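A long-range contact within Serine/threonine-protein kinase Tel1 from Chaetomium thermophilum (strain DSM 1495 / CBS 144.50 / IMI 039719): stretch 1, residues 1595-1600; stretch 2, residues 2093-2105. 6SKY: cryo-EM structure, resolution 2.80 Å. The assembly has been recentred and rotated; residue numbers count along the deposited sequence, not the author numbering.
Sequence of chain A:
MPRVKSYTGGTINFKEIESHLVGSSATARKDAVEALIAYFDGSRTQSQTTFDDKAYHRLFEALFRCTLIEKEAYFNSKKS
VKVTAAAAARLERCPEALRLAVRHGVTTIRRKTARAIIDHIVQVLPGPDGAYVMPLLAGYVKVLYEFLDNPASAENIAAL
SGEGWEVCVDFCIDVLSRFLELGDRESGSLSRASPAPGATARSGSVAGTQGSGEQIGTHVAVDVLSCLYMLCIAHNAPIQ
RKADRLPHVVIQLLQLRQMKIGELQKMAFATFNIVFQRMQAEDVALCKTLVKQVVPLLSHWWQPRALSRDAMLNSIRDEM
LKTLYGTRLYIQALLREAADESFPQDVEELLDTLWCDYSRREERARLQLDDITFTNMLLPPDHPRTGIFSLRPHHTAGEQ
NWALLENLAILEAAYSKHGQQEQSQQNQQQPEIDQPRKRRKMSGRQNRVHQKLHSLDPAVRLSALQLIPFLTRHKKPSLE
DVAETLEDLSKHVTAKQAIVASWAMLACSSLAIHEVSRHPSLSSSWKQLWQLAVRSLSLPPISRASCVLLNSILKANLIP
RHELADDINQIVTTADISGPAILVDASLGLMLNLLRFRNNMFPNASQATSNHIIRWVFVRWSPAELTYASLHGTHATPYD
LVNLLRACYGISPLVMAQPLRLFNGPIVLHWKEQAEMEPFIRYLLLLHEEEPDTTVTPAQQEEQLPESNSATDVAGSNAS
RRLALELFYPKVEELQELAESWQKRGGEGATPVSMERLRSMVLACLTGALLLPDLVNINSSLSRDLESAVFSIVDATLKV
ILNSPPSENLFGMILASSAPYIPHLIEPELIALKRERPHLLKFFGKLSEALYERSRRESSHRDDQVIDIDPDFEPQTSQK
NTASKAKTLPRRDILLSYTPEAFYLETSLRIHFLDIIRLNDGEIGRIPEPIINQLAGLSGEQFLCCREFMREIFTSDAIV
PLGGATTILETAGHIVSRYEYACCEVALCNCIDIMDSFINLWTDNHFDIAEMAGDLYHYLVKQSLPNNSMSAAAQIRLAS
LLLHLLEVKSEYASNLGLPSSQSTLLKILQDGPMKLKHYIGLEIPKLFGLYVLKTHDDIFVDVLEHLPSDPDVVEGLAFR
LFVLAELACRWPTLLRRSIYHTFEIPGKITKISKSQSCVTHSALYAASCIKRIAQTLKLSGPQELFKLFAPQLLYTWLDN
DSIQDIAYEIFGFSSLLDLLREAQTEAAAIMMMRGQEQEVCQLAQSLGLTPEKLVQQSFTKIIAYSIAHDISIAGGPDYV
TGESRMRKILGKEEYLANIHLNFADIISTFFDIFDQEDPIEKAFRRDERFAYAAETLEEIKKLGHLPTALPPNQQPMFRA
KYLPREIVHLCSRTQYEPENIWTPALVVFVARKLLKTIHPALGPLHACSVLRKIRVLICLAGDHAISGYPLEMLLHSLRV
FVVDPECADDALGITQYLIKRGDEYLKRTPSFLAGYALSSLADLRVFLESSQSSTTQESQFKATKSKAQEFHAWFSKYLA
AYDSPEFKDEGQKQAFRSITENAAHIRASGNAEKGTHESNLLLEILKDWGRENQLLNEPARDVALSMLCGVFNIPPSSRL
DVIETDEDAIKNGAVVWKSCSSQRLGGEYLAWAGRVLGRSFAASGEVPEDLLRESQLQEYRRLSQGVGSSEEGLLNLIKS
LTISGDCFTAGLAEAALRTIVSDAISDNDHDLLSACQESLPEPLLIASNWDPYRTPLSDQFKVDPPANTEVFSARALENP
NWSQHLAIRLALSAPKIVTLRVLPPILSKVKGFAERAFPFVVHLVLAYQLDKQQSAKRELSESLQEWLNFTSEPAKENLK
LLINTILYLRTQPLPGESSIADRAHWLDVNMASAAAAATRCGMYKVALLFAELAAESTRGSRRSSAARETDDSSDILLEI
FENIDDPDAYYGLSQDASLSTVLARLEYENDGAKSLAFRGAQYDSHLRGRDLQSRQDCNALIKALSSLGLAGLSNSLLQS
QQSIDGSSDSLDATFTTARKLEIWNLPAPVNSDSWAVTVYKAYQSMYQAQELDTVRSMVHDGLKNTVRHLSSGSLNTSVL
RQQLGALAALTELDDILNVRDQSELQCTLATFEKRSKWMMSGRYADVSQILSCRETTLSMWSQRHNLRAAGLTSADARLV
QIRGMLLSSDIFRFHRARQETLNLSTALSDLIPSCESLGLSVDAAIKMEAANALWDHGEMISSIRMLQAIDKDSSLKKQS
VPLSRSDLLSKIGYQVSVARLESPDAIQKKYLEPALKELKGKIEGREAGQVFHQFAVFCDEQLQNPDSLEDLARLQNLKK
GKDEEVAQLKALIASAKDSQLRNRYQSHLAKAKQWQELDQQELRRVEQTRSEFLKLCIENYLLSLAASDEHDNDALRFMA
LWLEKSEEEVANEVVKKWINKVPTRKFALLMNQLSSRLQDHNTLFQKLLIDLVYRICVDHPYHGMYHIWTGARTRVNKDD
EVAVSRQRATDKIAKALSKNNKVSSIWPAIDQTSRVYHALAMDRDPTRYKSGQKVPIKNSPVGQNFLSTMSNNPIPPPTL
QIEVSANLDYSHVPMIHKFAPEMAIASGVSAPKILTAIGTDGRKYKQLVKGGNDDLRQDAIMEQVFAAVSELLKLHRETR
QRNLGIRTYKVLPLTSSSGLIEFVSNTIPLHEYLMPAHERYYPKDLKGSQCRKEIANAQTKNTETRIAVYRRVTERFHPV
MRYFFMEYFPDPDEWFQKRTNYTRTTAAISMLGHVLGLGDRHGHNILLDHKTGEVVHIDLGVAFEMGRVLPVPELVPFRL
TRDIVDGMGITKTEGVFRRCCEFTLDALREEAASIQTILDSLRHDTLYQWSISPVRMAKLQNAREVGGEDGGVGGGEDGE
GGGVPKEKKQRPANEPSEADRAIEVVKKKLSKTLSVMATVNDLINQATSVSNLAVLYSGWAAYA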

# COMPACT_ATOMS: atom_id res chain seq x y z
N PRO A 1595 -36.04 -11.48 -37.62
CA PRO A 1595 -35.09 -11.97 -38.61
C PRO A 1595 -34.03 -12.83 -37.96
O PRO A 1595 -33.66 -12.61 -36.79
CB PRO A 1595 -34.48 -10.68 -39.19
CG PRO A 1595 -35.44 -9.62 -38.85
CD PRO A 1595 -36.08 -10.01 -37.57
N PRO A 1596 -33.51 -13.83 -38.67
CA PRO A 1596 -32.49 -14.69 -38.08
C PRO A 1596 -31.23 -13.92 -37.73
O PRO A 1596 -30.79 -13.93 -36.58
CB PRO A 1596 -32.23 -15.73 -39.19
CG PRO A 1596 -32.64 -15.06 -40.44
CD PRO A 1596 -33.79 -14.17 -40.08
N SER A 1597 -30.66 -13.25 -38.72
CA SER A 1597 -29.46 -12.46 -38.53
C SER A 1597 -29.84 -11.06 -38.04
O SER A 1597 -30.99 -10.80 -37.67
CB SER A 1597 -28.66 -12.39 -39.83
OG SER A 1597 -27.67 -11.38 -39.76
N SER A 1598 -28.88 -10.16 -38.03
CA SER A 1598 -29.15 -8.77 -37.68
C SER A 1598 -28.68 -7.81 -38.76
O SER A 1598 -28.80 -6.60 -38.57
CB SER A 1598 -28.49 -8.41 -36.35
OG SER A 1598 -28.83 -7.10 -35.97
N ARG A 1599 -28.12 -8.31 -39.86
CA ARG A 1599 -27.87 -7.45 -41.01
C ARG A 1599 -29.14 -7.22 -41.82
O ARG A 1599 -29.22 -6.22 -42.54
CB ARG A 1599 -26.79 -8.07 -41.90
CG ARG A 1599 -26.06 -7.06 -42.76
CD ARG A 1599 -24.87 -7.68 -43.48
NE ARG A 1599 -24.03 -6.66 -44.10
CZ ARG A 1599 -23.00 -6.91 -44.91
NH1 ARG A 1599 -22.67 -8.17 -45.20
NH2 ARG A 1599 -22.30 -5.92 -45.43
N LEU A 1600 -30.12 -8.11 -41.70
CA LEU A 1600 -31.41 -7.97 -42.36
C LEU A 1600 -32.46 -7.38 -41.45
O LEU A 1600 -33.65 -7.54 -41.71
CB LEU A 1600 -31.88 -9.33 -42.87
CG LEU A 1600 -30.83 -10.16 -43.58
CD1 LEU A 1600 -31.40 -11.51 -43.96
CD2 LEU A 1600 -30.31 -9.43 -44.81
N LEU A 2093 -23.69 -12.68 -28.22
CA LEU A 2093 -23.69 -14.07 -28.65
C LEU A 2093 -24.40 -14.24 -29.99
O LEU A 2093 -23.87 -14.85 -30.92
CB LEU A 2093 -24.34 -14.94 -27.58
CG LEU A 2093 -24.52 -16.43 -27.84
CD1 LEU A 2093 -23.25 -17.03 -28.32
CD2 LEU A 2093 -24.95 -17.10 -26.57
N ASP A 2094 -25.62 -13.70 -30.09
CA ASP A 2094 -26.37 -13.80 -31.33
C ASP A 2094 -25.64 -13.13 -32.48
O ASP A 2094 -25.75 -13.57 -33.63
CB ASP A 2094 -27.75 -13.18 -31.15
CG ASP A 2094 -28.79 -13.81 -32.03
OD1 ASP A 2094 -28.43 -14.47 -33.03
OD2 ASP A 2094 -29.99 -13.64 -31.73
N ASP A 2095 -24.91 -12.05 -32.21
CA ASP A 2095 -24.19 -11.37 -33.28
C ASP A 2095 -23.06 -12.23 -33.83
O ASP A 2095 -22.90 -12.34 -35.04
CB ASP A 2095 -23.64 -10.04 -32.78
CG ASP A 2095 -24.66 -8.93 -32.83
OD1 ASP A 2095 -25.82 -9.21 -33.19
OD2 ASP A 2095 -24.30 -7.78 -32.52
N ILE A 2096 -22.25 -12.83 -32.96
CA ILE A 2096 -21.17 -13.64 -33.51
C ILE A 2096 -21.65 -14.97 -34.05
O ILE A 2096 -20.97 -15.57 -34.89
CB ILE A 2096 -20.03 -13.91 -32.52
CG1 ILE A 2096 -20.52 -14.74 -31.35
CG2 ILE A 2096 -19.39 -12.63 -32.06
CD1 ILE A 2096 -20.02 -16.13 -31.36
N LEU A 2097 -22.80 -15.48 -33.61
CA LEU A 2097 -23.31 -16.72 -34.19
C LEU A 2097 -23.71 -16.53 -35.65
O LEU A 2097 -23.79 -17.51 -36.40
CB LEU A 2097 -24.49 -17.24 -33.40
CG LEU A 2097 -24.19 -17.98 -32.10
CD1 LEU A 2097 -25.47 -18.47 -31.50
CD2 LEU A 2097 -23.25 -19.12 -32.37
N ASN A 2098 -23.95 -15.30 -36.07
CA ASN A 2098 -24.54 -15.02 -37.37
C ASN A 2098 -23.55 -14.44 -38.37
O ASN A 2098 -23.96 -13.93 -39.41
CB ASN A 2098 -25.72 -14.06 -37.22
CG ASN A 2098 -26.91 -14.71 -36.59
OD1 ASN A 2098 -27.15 -15.90 -36.77
ND2 ASN A 2098 -27.69 -13.94 -35.86
N VAL A 2099 -22.26 -14.50 -38.08
CA VAL A 2099 -21.28 -14.00 -39.04
C VAL A 2099 -21.17 -15.00 -40.19
O VAL A 2099 -21.23 -16.21 -40.00
CB VAL A 2099 -19.92 -13.75 -38.38
CG1 VAL A 2099 -20.02 -12.62 -37.39
CG2 VAL A 2099 -19.43 -14.98 -37.71
N ARG A 2100 -21.01 -14.47 -41.39
CA ARG A 2100 -20.95 -15.28 -42.59
C ARG A 2100 -19.62 -15.22 -43.33
O ARG A 2100 -19.33 -16.13 -44.09
CB ARG A 2100 -22.07 -14.89 -43.56
CG ARG A 2100 -23.45 -15.33 -43.10
CD ARG A 2100 -24.56 -14.48 -43.69
NE ARG A 2100 -24.58 -13.13 -43.15
CZ ARG A 2100 -25.61 -12.30 -43.23
NH1 ARG A 2100 -25.53 -11.08 -42.72
NH2 ARG A 2100 -26.73 -12.68 -43.83
N ASP A 2101 -18.82 -14.18 -43.12
CA ASP A 2101 -17.54 -14.07 -43.81
C ASP A 2101 -16.56 -13.31 -42.94
O ASP A 2101 -16.78 -13.12 -41.75
CB ASP A 2101 -17.73 -13.43 -45.19
CG ASP A 2101 -17.42 -14.38 -46.32
OD1 ASP A 2101 -16.98 -15.51 -46.03
OD2 ASP A 2101 -17.61 -14.01 -47.50
N GLN A 2102 -15.46 -12.87 -43.56
CA GLN A 2102 -14.39 -12.20 -42.83
C GLN A 2102 -14.73 -10.74 -42.56
O GLN A 2102 -14.40 -10.21 -41.49
CB GLN A 2102 -13.10 -12.29 -43.62
CG GLN A 2102 -12.64 -13.70 -43.88
CD GLN A 2102 -11.85 -14.25 -42.73
OE1 GLN A 2102 -11.44 -13.51 -41.84
NE2 GLN A 2102 -11.62 -15.56 -42.74
N SER A 2103 -15.35 -10.06 -43.52
CA SER A 2103 -15.70 -8.66 -43.33
C SER A 2103 -16.65 -8.49 -42.15
O SER A 2103 -16.54 -7.53 -41.39
CB SER A 2103 -16.33 -8.11 -44.61
OG SER A 2103 -17.34 -8.97 -45.08
N GLU A 2104 -17.57 -9.44 -41.97
CA GLU A 2104 -18.48 -9.36 -40.84
C GLU A 2104 -17.75 -9.60 -39.53
O GLU A 2104 -18.09 -8.99 -38.51
CB GLU A 2104 -19.60 -10.37 -41.02
CG GLU A 2104 -20.03 -10.50 -42.46
CD GLU A 2104 -21.50 -10.77 -42.60
OE1 GLU A 2104 -22.18 -10.92 -41.57
OE2 GLU A 2104 -21.99 -10.82 -43.75
N LEU A 2105 -16.73 -10.45 -39.54
CA LEU A 2105 -15.92 -10.66 -38.34
C LEU A 2105 -15.18 -9.39 -37.96
O LEU A 2105 -15.15 -9.00 -36.78
CB LEU A 2105 -14.95 -11.80 -38.59
CG LEU A 2105 -14.48 -12.62 -37.40
CD1 LEU A 2105 -15.66 -13.01 -36.56
CD2 LEU A 2105 -13.77 -13.83 -37.92

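Two arginines, one from each stretch, share a single carboxylate oxygen in this contact. Arg 1599 NH1 lies 3.1 Å from Glu 2104 OE2 and forms a salt bridge between the stretches. Arg 2100 NE lies 3.5 Å from the same Glu 2104 OE2 and forms a second salt bridge within its own stretch. The carboxylate of Glu 2104 thus contacts both positively charged groups through one oxygen, which links the two arginines across the contact. The carboxylate meets the Arg 1599 guanidinium obliquely. Arg 1599 reaches it with an extended side chain, chi1 to chi3 all t.

Arg 2100 also packs against the loop of the first stretch. Ser 1597 CB sits over one face of its guanidinium. Arg 1599 CB lies at the guanidinium edge, near its plane, 3.4 Å from Arg 2100 NH1. Ser 1597 OG is 3.7 Å from Arg 2100 NH1.

The Ser 1597 hydroxyl is engaged within its own loop. Its OG accepts a hydrogen bond from Arg 1599 N at 3.1 Å, with a nearly straight angle of 169°. Ser 1598 N also donates to Ser 1597 OG, at a very short 2.4 Å and a bent 118°. These bonds tie the serine side chain to the backbone that follows it.

Asn 2098 follows the first helical segment of the second stretch and points toward the loop. The backbones come closest here, with Ser 1597 CA and Asn 2098 CA 5.7 Å apart. Asn 2098 ND2 lies 3.5 Å from Ser 1597 CA and 3.2 Å from Pro 1596 O. Ser 1598 CB approaches Asp 2095 OD1 at 4.2 Å, a looser contact. Asp 2095 has both carboxylate oxygens hydrogen-bonded elsewhere in the structure.

The contact is small, burying 306 Å² over both sides, and joins residues at least 497 positions apart.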